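Local coordinates for protein putative glycoside hydrolase (Bacteroides ovatus, PDB 4ONZ) that is a putative glycoside hydrolase whose sequence family and predominantly beta-strand architecture are consistent with a five-bladed beta-propeller, at residues A[201-213]-A[232-246]. Sequence-based numbering, arbitrary orientation.
Sequences FMYWGEHAIYAAT and KIIQPRKGHFDSLLT
Leu245 lays its CD2 methyl over one face of the His207 imidazole, a CH-pi contact 3.5 Å from the ring centroid, while the edge of the Tyr203 ring takes a methyl of Ile233 near its plane, Tyr203 CE1 to Ile233 CD1 3.6 Å; one face of that same phenol is covered by Phe201 CE1. Within 232-246, His240 CD2 lies over the centre of one face of the Arg237 guanidinium, which has Asp242 OD1 and Phe241 CE1 at its edge. The first group of residues belongs to a beta-hairpin, strands 201-204 and 210-213 with their connecting loop, in a mainly beta fold of probable propeller type; the second lies on the long loop leading into strand 245-255. Leu245 CG, anti to the carbonyl carbon (chi1 -61°), carries CD2 to His207 and CD1 to the aliphatic part of Glu206, Leu245 CD1 to Glu206 CG 3.8 Å. Ile233 CD1 also meets Ala211 CB; the Tyr203 hydroxyl is bonded further on to Pro293 O. Ile209 and Ile234 run side by side, their CG1 atoms a tight 3.4 Å apart. Beside them two backbone bonds join the segments: Ile209 N donates to Ile234 O, and Ile233 N to Ile209 O at 2.7 Å. The Thr246 N bond to Glu206 O is weak, and buried Thr246 OG1, 3.3 Å from Ala208 CA, has no polar partner. Arg237 grips Asp242 OD1 side-on through NE and NH2; Asp242 OD2 is bound by Arg299 of strand 296-299 and Tyr263 of strand 258-266. Lys232 runs extended alongside Tyr210, Lys232 CG 3.5 Å from Tyr210 CE1. Its NZ donates to a water, whose oxygen lies 3.1 Å from His207 O and donates to it.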
loop_
_atom_site.group_PDB
_atom_site.type_symbol
_atom_site.label_atom_id
_atom_site.label_comp_id
_atom_site.label_asym_id
_atom_site.label_seq_id
_atom_site.Cartn_x
_atom_site.Cartn_y
_atom_site.Cartn_z
ATOM N N PHE A 201 -9.793 -6.343 10.406
ATOM C CA PHE A 201 -10.460 -5.419 9.515
ATOM C C PHE A 201 -9.540 -4.772 8.493
ATOM O O PHE A 201 -8.379 -4.517 8.771
ATOM C CB PHE A 201 -11.087 -4.317 10.379
ATOM C CG PHE A 201 -11.936 -3.356 9.609
ATOM C CD1 PHE A 201 -11.359 -2.297 8.927
ATOM C CD2 PHE A 201 -13.309 -3.517 9.553
ATOM C CE1 PHE A 201 -12.139 -1.422 8.199
ATOM C CE2 PHE A 201 -14.092 -2.647 8.826
ATOM C CZ PHE A 201 -13.507 -1.594 8.152
HETATM N N MSE A 202 -10.068 -4.506 7.302
HETATM C CA MSE A 202 -9.299 -3.767 6.304
HETATM C C MSE A 202 -10.179 -2.987 5.391
HETATM O O MSE A 202 -11.327 -3.352 5.162
HETATM C CB MSE A 202 -8.382 -4.654 5.451
HETATM C CG MSE A 202 -9.088 -5.514 4.408
HETATM SE SE MSE A 202 -7.762 -6.413 3.278
HETATM C CE MSE A 202 -8.963 -7.309 2.022
ATOM N N TYR A 203 -9.665 -1.853 4.936
ATOM C CA TYR A 203 -10.279 -1.121 3.843
ATOM C C TYR A 203 -9.574 -1.688 2.630
ATOM O O TYR A 203 -8.470 -2.217 2.755
ATOM C CB TYR A 203 -10.040 0.381 3.948
ATOM C CG TYR A 203 -10.672 0.951 5.186
ATOM C CD1 TYR A 203 -12.049 1.123 5.258
ATOM C CD2 TYR A 203 -9.908 1.262 6.303
ATOM C CE1 TYR A 203 -12.644 1.612 6.404
ATOM C CE2 TYR A 203 -10.499 1.755 7.452
ATOM C CZ TYR A 203 -11.868 1.932 7.497
ATOM O OH TYR A 203 -12.462 2.421 8.647
ATOM N N TRP A 204 -10.210 -1.617 1.467
ATOM C CA TRP A 204 -9.589 -2.066 0.247
ATOM C C TRP A 204 -10.274 -1.437 -0.967
ATOM O O TRP A 204 -11.434 -1.009 -0.883
ATOM C CB TRP A 204 -9.627 -3.603 0.150
ATOM C CG TRP A 204 -11.019 -4.190 -0.014
ATOM C CD1 TRP A 204 -11.882 -4.558 0.994
ATOM C CD2 TRP A 204 -11.692 -4.477 -1.242
ATOM N NE1 TRP A 204 -13.045 -5.062 0.455
ATOM C CE2 TRP A 204 -12.956 -5.019 -0.911
ATOM C CE3 TRP A 204 -11.353 -4.334 -2.597
ATOM C CZ2 TRP A 204 -13.882 -5.393 -1.875
ATOM C CZ3 TRP A 204 -12.284 -4.708 -3.561
ATOM C CH2 TRP A 204 -13.536 -5.230 -3.193
ATOM N N GLY A 205 -9.545 -1.367 -2.069
ATOM C CA GLY A 205 -10.093 -0.917 -3.341
ATOM C C GLY A 205 -9.322 0.159 -4.072
ATOM O O GLY A 205 -8.478 0.848 -3.492
ATOM N N GLU A 206 -9.631 0.272 -5.364
ATOM C CA GLU A 206 -9.031 1.246 -6.265
ATOM C C GLU A 206 -10.059 2.279 -6.765
ATOM O O GLU A 206 -9.833 3.484 -6.659
ATOM C CB GLU A 206 -8.414 0.496 -7.446
ATOM C CG GLU A 206 -7.771 1.381 -8.495
ATOM C CD GLU A 206 -7.244 0.608 -9.688
ATOM O OE1 GLU A 206 -7.749 -0.492 -9.991
ATOM O OE2 GLU A 206 -6.337 1.124 -10.352
ATOM N N HIS A 207 -11.182 1.805 -7.311
ATOM C CA HIS A 207 -12.236 2.683 -7.829
ATOM C C HIS A 207 -13.207 3.195 -6.772
ATOM O O HIS A 207 -14.009 4.088 -7.038
ATOM C CB HIS A 207 -13.024 1.987 -8.935
ATOM C CG HIS A 207 -12.201 1.671 -10.136
ATOM N ND1 HIS A 207 -12.111 2.515 -11.221
ATOM C CD2 HIS A 207 -11.412 0.608 -10.417
ATOM C CE1 HIS A 207 -11.307 1.979 -12.125
ATOM N NE2 HIS A 207 -10.867 0.824 -11.658
ATOM N N ALA A 208 -13.162 2.581 -5.603
ATOM C CA ALA A 208 -13.952 2.983 -4.459
ATOM C C ALA A 208 -13.245 2.397 -3.257
ATOM O O ALA A 208 -12.407 1.518 -3.408
ATOM C CB ALA A 208 -15.353 2.427 -4.556
ATOM N N ILE A 209 -13.576 2.880 -2.072
ATOM C CA ILE A 209 -13.037 2.308 -0.856
ATOM C C ILE A 209 -14.119 1.396 -0.286
ATOM O O ILE A 209 -15.223 1.845 0.037
ATOM C CB ILE A 209 -12.662 3.366 0.192
ATOM C CG1 ILE A 209 -11.620 4.350 -0.356
ATOM C CG2 ILE A 209 -12.170 2.695 1.478
ATOM C CD1 ILE A 209 -10.258 3.770 -0.644
ATOM N N TYR A 210 -13.780 0.116 -0.188
ATOM C CA TYR A 210 -14.630 -0.907 0.381
ATOM C C TYR A 210 -14.011 -1.380 1.688
ATOM O O TYR A 210 -12.976 -0.862 2.122
ATOM C CB TYR A 210 -14.709 -2.110 -0.548
ATOM C CG TYR A 210 -15.163 -1.821 -1.958
ATOM C CD1 TYR A 210 -16.507 -1.721 -2.263
ATOM C CD2 TYR A 210 -14.250 -1.711 -2.998
ATOM C CE1 TYR A 210 -16.937 -1.484 -3.554
ATOM C CE2 TYR A 210 -14.676 -1.477 -4.298
ATOM C CZ TYR A 210 -16.025 -1.370 -4.566
ATOM O OH TYR A 210 -16.474 -1.133 -5.857
ATOM N N ALA A 211 -14.634 -2.385 2.295
ATOM C CA ALA A 211 -14.148 -2.970 3.526
ATOM C C ALA A 211 -14.285 -4.487 3.496
ATOM O O ALA A 211 -15.021 -5.049 2.674
ATOM C CB ALA A 211 -14.886 -2.395 4.720
ATOM N N ALA A 212 -13.522 -5.147 4.352
ATOM C CA ALA A 212 -13.594 -6.594 4.496
ATOM C C ALA A 212 -13.179 -6.971 5.905
ATOM O O ALA A 212 -12.392 -6.263 6.528
ATOM C CB ALA A 212 -12.711 -7.289 3.487
ATOM N N THR A 213 -13.730 -8.078 6.404
ATOM C CA THR A 213 -13.399 -8.571 7.730
ATOM C C THR A 213 -12.768 -9.961 7.608
ATOM O O THR A 213 -12.892 -10.611 6.571
ATOM C CB THR A 213 -14.647 -8.619 8.625
ATOM O OG1 THR A 213 -15.570 -9.572 8.100
ATOM C CG2 THR A 213 -15.318 -7.247 8.706
ATOM N N LYS A 232 -19.760 0.540 -0.744
ATOM C CA LYS A 232 -18.756 1.584 -0.956
ATOM C C LYS A 232 -18.812 2.583 0.185
ATOM O O LYS A 232 -19.884 3.090 0.524
ATOM C CB LYS A 232 -18.991 2.322 -2.271
ATOM C CG LYS A 232 -18.877 1.451 -3.499
ATOM C CD LYS A 232 -19.219 2.224 -4.756
ATOM C CE LYS A 232 -19.090 1.317 -5.963
ATOM N NZ LYS A 232 -19.339 2.036 -7.237
ATOM N N ILE A 233 -17.652 2.864 0.767
ATOM C CA ILE A 233 -17.526 3.832 1.843
ATOM C C ILE A 233 -17.353 5.230 1.255
ATOM O O ILE A 233 -17.991 6.170 1.711
ATOM C CB ILE A 233 -16.368 3.457 2.772
ATOM C CG1 ILE A 233 -16.671 2.080 3.383
ATOM C CG2 ILE A 233 -16.203 4.518 3.848
ATOM C CD1 ILE A 233 -15.599 1.554 4.307
ATOM N N ILE A 234 -16.437 5.361 0.294
ATOM C CA ILE A 234 -16.297 6.579 -0.503
ATOM C C ILE A 234 -16.014 6.179 -1.941
ATOM O O ILE A 234 -15.678 5.020 -2.229
ATOM C CB ILE A 234 -15.204 7.556 -0.027
ATOM C CG1 ILE A 234 -13.818 6.896 -0.013
ATOM C CG2 ILE A 234 -15.580 8.125 1.335
ATOM C CD1 ILE A 234 -12.699 7.909 0.033
ATOM N N GLN A 235 -16.188 7.141 -2.836
ATOM C CA GLN A 235 -15.931 6.944 -4.247
ATOM C C GLN A 235 -15.444 8.263 -4.840
ATOM O O GLN A 235 -15.389 9.279 -4.141
ATOM C CB GLN A 235 -17.163 6.373 -4.959
ATOM C CG GLN A 235 -18.445 7.146 -4.746
ATOM C CD GLN A 235 -19.655 6.304 -5.093
ATOM O OE1 GLN A 235 -20.375 5.859 -4.208
ATOM N NE2 GLN A 235 -19.846 6.027 -6.377
ATOM N N PRO A 236 -15.041 8.245 -6.113
ATOM C CA PRO A 236 -14.503 9.454 -6.732
ATOM C C PRO A 236 -15.472 10.622 -6.832
ATOM O O PRO A 236 -16.687 10.423 -6.918
ATOM C CB PRO A 236 -14.073 8.968 -8.115
ATOM C CG PRO A 236 -13.749 7.534 -7.899
ATOM C CD PRO A 236 -14.775 7.052 -6.936
ATOM N N ARG A 237 -14.902 11.826 -6.835
ATOM C CA ARG A 237 -15.642 13.069 -6.843
ATOM C C ARG A 237 -15.176 13.995 -7.948
ATOM O O ARG A 237 -13.994 14.340 -8.009
ATOM C CB ARG A 237 -15.378 13.822 -5.542
ATOM C CG ARG A 237 -15.718 13.090 -4.273
ATOM C CD ARG A 237 -15.355 13.934 -3.056
ATOM N NE ARG A 237 -13.913 14.059 -2.837
ATOM C CZ ARG A 237 -13.363 14.715 -1.814
ATOM N NH1 ARG A 237 -14.130 15.327 -0.920
ATOM N NH2 ARG A 237 -12.044 14.774 -1.680
ATOM N N LYS A 238 -16.103 14.446 -8.787
ATOM C CA LYS A 238 -15.752 15.409 -9.817
ATOM C C LYS A 238 -15.280 16.701 -9.132
ATOM O O LYS A 238 -15.704 17.018 -8.019
ATOM C CB LYS A 238 -16.937 15.668 -10.764
ATOM C CG LYS A 238 -18.182 16.238 -10.096
ATOM C CD LYS A 238 -19.342 16.359 -11.075
ATOM C CE LYS A 238 -20.590 16.889 -10.372
ATOM N NZ LYS A 238 -21.767 16.965 -11.279
ATOM N N GLY A 239 -14.368 17.419 -9.779
ATOM C CA GLY A 239 -13.862 18.678 -9.245
ATOM C C GLY A 239 -12.784 18.554 -8.176
ATOM O O GLY A 239 -12.217 19.568 -7.755
ATOM N N HIS A 240 -12.491 17.331 -7.729
ATOM C CA HIS A 240 -11.471 17.098 -6.695
ATOM C C HIS A 240 -10.329 16.245 -7.231
ATOM O O HIS A 240 -10.445 15.626 -8.289
ATOM C CB HIS A 240 -12.074 16.404 -5.468
ATOM C CG HIS A 240 -13.010 17.265 -4.683
ATOM N ND1 HIS A 240 -14.332 17.440 -5.034
ATOM C CD2 HIS A 240 -12.818 17.995 -3.561
ATOM C CE1 HIS A 240 -14.910 18.252 -4.166
ATOM N NE2 HIS A 240 -14.012 18.600 -3.261
ATOM N N PHE A 241 -9.238 16.205 -6.474
ATOM C CA PHE A 241 -8.045 15.429 -6.837
ATOM C C PHE A 241 -8.355 13.934 -6.973
ATOM O O PHE A 241 -7.668 13.231 -7.714
ATOM C CB PHE A 241 -6.920 15.616 -5.791
ATOM C CG PHE A 241 -7.155 14.866 -4.509
ATOM C CD1 PHE A 241 -7.979 15.384 -3.527
ATOM C CD2 PHE A 241 -6.559 13.629 -4.293
ATOM C CE1 PHE A 241 -8.204 14.696 -2.348
ATOM C CE2 PHE A 241 -6.792 12.922 -3.131
ATOM C CZ PHE A 241 -7.614 13.460 -2.149
ATOM N N ASP A 242 -9.356 13.454 -6.227
ATOM C CA ASP A 242 -9.754 12.052 -6.257
ATOM C C ASP A 242 -10.979 11.902 -7.147
ATOM O O ASP A 242 -12.028 11.392 -6.737
ATOM C CB ASP A 242 -9.957 11.479 -4.832
ATOM C CG ASP A 242 -11.014 12.207 -4.018
ATOM O OD1 ASP A 242 -11.410 13.345 -4.352
ATOM O OD2 ASP A 242 -11.449 11.626 -3.001
ATOM N N SER A 243 -10.796 12.316 -8.393
ATOM C CA SER A 243 -11.861 12.373 -9.379
ATOM C C SER A 243 -11.983 11.165 -10.296
ATOM O O SER A 243 -13.025 10.986 -10.917
ATOM C CB SER A 243 -11.752 13.665 -10.177
ATOM O OG SER A 243 -10.409 13.977 -10.492
ATOM N N LEU A 244 -10.933 10.351 -10.403
ATOM C CA LEU A 244 -11.015 9.094 -11.168
ATOM C C LEU A 244 -10.952 7.866 -10.269
ATOM O O LEU A 244 -11.628 6.875 -10.534
ATOM C CB LEU A 244 -9.923 8.987 -12.217
ATOM C CG LEU A 244 -9.990 9.948 -13.392
ATOM C CD1 LEU A 244 -8.714 9.834 -14.214
ATOM C CD2 LEU A 244 -11.222 9.696 -14.257
ATOM N N LEU A 245 -10.141 7.924 -9.216
ATOM C CA LEU A 245 -9.973 6.799 -8.310
ATOM C C LEU A 245 -9.819 7.279 -6.886
ATOM O O LEU A 245 -9.357 8.397 -6.650
ATOM C CB LEU A 245 -8.695 6.035 -8.642
ATOM C CG LEU A 245 -8.518 5.397 -10.009
ATOM C CD1 LEU A 245 -7.125 4.809 -10.106
ATOM C CD2 LEU A 245 -9.583 4.332 -10.253
ATOM N N THR A 246 -10.185 6.398 -5.957
ATOM C CA THR A 246 -10.006 6.596 -4.508
ATOM C C THR A 246 -9.431 5.273 -4.058
ATOM O O THR A 246 -10.176 4.337 -3.746
ATOM C CB THR A 246 -11.323 6.856 -3.741
ATOM O OG1 THR A 246 -12.264 5.826 -4.039
ATOM C CG2 THR A 246 -11.924 8.212 -4.104
HETATM O O HOH W 1 -16.957 3.996 -7.837
#